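Protein pid-3 (Caenorhabditis elegans, PDB 7OCX) takes part in piRNA biogenesis as a subunit of the PETISCO complex, pairing through its RNA recognition motif domain with that of TOFU-6. Local coordinates at residues B[27-32]-B[47-52]. Residues are numbered along the deposited sequence; the frame is centred on the assembly and turned at random.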
loop_
_atom_site.group_PDB
_atom_site.type_symbol
_atom_site.label_atom_id
_atom_site.label_comp_id
_atom_site.label_asym_id
_atom_site.label_seq_id
_atom_site.Cartn_x
_atom_site.Cartn_y
_atom_site.Cartn_z
ATOM N N PHE B 27 -6.476 -6.847 3.641
ATOM C CA PHE B 27 -6.076 -5.473 3.453
ATOM C C PHE B 27 -4.582 -5.369 3.178
ATOM O O PHE B 27 -4.147 -4.541 2.372
ATOM C CB PHE B 27 -6.440 -4.677 4.695
ATOM C CG PHE B 27 -7.911 -4.466 4.868
ATOM C CD1 PHE B 27 -8.622 -3.727 3.958
ATOM C CD2 PHE B 27 -8.570 -4.978 5.944
ATOM C CE1 PHE B 27 -9.960 -3.477 4.140
ATOM C CE2 PHE B 27 -9.925 -4.745 6.125
ATOM C CZ PHE B 27 -10.613 -3.989 5.221
ATOM N N GLY B 28 -3.786 -6.212 3.830
ATOM C CA GLY B 28 -2.352 -6.166 3.616
ATOM C C GLY B 28 -1.962 -6.592 2.212
ATOM O O GLY B 28 -1.014 -6.047 1.639
ATOM N N ILE B 29 -2.684 -7.564 1.651
ATOM C CA ILE B 29 -2.471 -7.975 0.265
ATOM C C ILE B 29 -2.820 -6.824 -0.666
ATOM O O ILE B 29 -2.071 -6.505 -1.593
ATOM C CB ILE B 29 -3.289 -9.245 -0.034
ATOM C CG1 ILE B 29 -2.788 -10.422 0.817
ATOM C CG2 ILE B 29 -3.235 -9.578 -1.535
ATOM C CD1 ILE B 29 -3.715 -11.585 0.828
ATOM N N ALA B 30 -3.925 -6.124 -0.391
ATOM C CA ALA B 30 -4.249 -4.945 -1.193
ATOM C C ALA B 30 -3.153 -3.889 -1.112
ATOM O O ALA B 30 -2.858 -3.208 -2.109
ATOM C CB ALA B 30 -5.599 -4.380 -0.761
ATOM N N GLN B 31 -2.554 -3.707 0.076
ATOM C CA GLN B 31 -1.484 -2.735 0.238
ATOM C C GLN B 31 -0.268 -3.088 -0.625
ATOM O O GLN B 31 0.419 -2.190 -1.129
ATOM C CB GLN B 31 -1.109 -2.603 1.722
ATOM C CG GLN B 31 -2.229 -1.951 2.580
ATOM C CD GLN B 31 -1.890 -1.955 4.063
ATOM O OE1 GLN B 31 -1.418 -2.962 4.586
ATOM N NE2 GLN B 31 -2.234 -0.878 4.767
ATOM N N LEU B 32 0.012 -4.378 -0.813
ATOM C CA LEU B 32 1.108 -4.784 -1.700
ATOM C C LEU B 32 0.902 -4.289 -3.132
ATOM O O LEU B 32 1.877 -4.064 -3.876
ATOM C CB LEU B 32 1.254 -6.301 -1.718
ATOM C CG LEU B 32 1.644 -7.043 -0.437
ATOM C CD1 LEU B 32 1.571 -8.551 -0.689
ATOM C CD2 LEU B 32 3.005 -6.574 -0.024
ATOM N N GLN B 47 0.207 -17.725 2.104
ATOM C CA GLN B 47 1.050 -16.840 1.308
ATOM C C GLN B 47 0.617 -16.761 -0.151
ATOM O O GLN B 47 1.462 -16.576 -1.035
ATOM C CB GLN B 47 2.511 -17.281 1.373
ATOM C CG GLN B 47 3.037 -17.509 2.768
ATOM C CD GLN B 47 4.483 -17.909 2.757
ATOM O OE1 GLN B 47 4.807 -19.078 2.964
ATOM N NE2 GLN B 47 5.372 -16.943 2.534
ATOM N N SER B 48 -0.678 -16.901 -0.427
ATOM C CA SER B 48 -1.152 -16.801 -1.798
ATOM C C SER B 48 -2.603 -16.349 -1.810
ATOM O O SER B 48 -3.385 -16.663 -0.900
ATOM C CB SER B 48 -1.028 -18.135 -2.578
ATOM O OG SER B 48 -1.840 -19.163 -2.042
ATOM N N ALA B 49 -2.966 -15.642 -2.878
ATOM C CA ALA B 49 -4.341 -15.207 -3.044
ATOM C C ALA B 49 -4.638 -15.012 -4.521
ATOM O O ALA B 49 -3.739 -14.998 -5.370
ATOM C CB ALA B 49 -4.608 -13.913 -2.272
ATOM N N VAL B 50 -5.926 -14.902 -4.826
ATOM C CA VAL B 50 -6.388 -14.486 -6.143
ATOM C C VAL B 50 -7.083 -13.138 -5.977
ATOM O O VAL B 50 -7.912 -12.973 -5.073
ATOM C CB VAL B 50 -7.321 -15.531 -6.781
ATOM C CG1 VAL B 50 -7.900 -14.915 -8.042
ATOM C CG2 VAL B 50 -6.595 -16.851 -7.093
ATOM N N VAL B 51 -6.743 -12.171 -6.825
ATOM C CA VAL B 51 -7.158 -10.781 -6.630
ATOM C C VAL B 51 -7.884 -10.316 -7.875
ATOM O O VAL B 51 -7.400 -10.530 -8.989
ATOM C CB VAL B 51 -5.953 -9.860 -6.349
ATOM C CG1 VAL B 51 -6.396 -8.424 -6.243
ATOM C CG2 VAL B 51 -5.222 -10.355 -5.138
ATOM N N ALA B 52 -9.024 -9.665 -7.692
ATOM C CA ALA B 52 -9.716 -9.003 -8.790
ATOM C C ALA B 52 -9.367 -7.520 -8.736
ATOM O O ALA B 52 -9.627 -6.857 -7.729
ATOM C CB ALA B 52 -11.224 -9.223 -8.710
#
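Ile29 reaches from helix 26-32 to Ala49 and Val51 of strand 48-53, a worked example of how an RNA recognition motif seats its first helix on the antiparallel sheet. The contact joins that first helix of the βαββαβ fold to the third strand, which lies between strands 38-45 and 14-18 in the sheet. Elsewhere on the helix, Phe27 and Ala30 pack on a second copy of the protein, and NE2 of Gln31 hydrogen-bonds to O of Ala30 in that other subunit. Ile29, Ala49 and Val51 are all buried; around them, Ile41 of strand 38-45 and Tyr20 touch both Ile29 and Ala49, and Leu15 and Ile17 pack on Val51. Ile29 is the only residue of 27-32 to touch the strand, and its CB, pointing to the strand, divides the work between two branches. One branch is the methyl CG2, held anti to the backbone N (chi1 -64° for CG1), which meets CG2 of Val51 at 4.2 Å, the two side chains passing in opposite senses. With 8.2 Å between the CA atoms of Ile29 and Ala49, the short alanine methyl is met by the full length of the isoleucine. This second branch runs through CG1, extended at chi2 166°, to CD1, which comes to 4.0 Å from CB of Ala49.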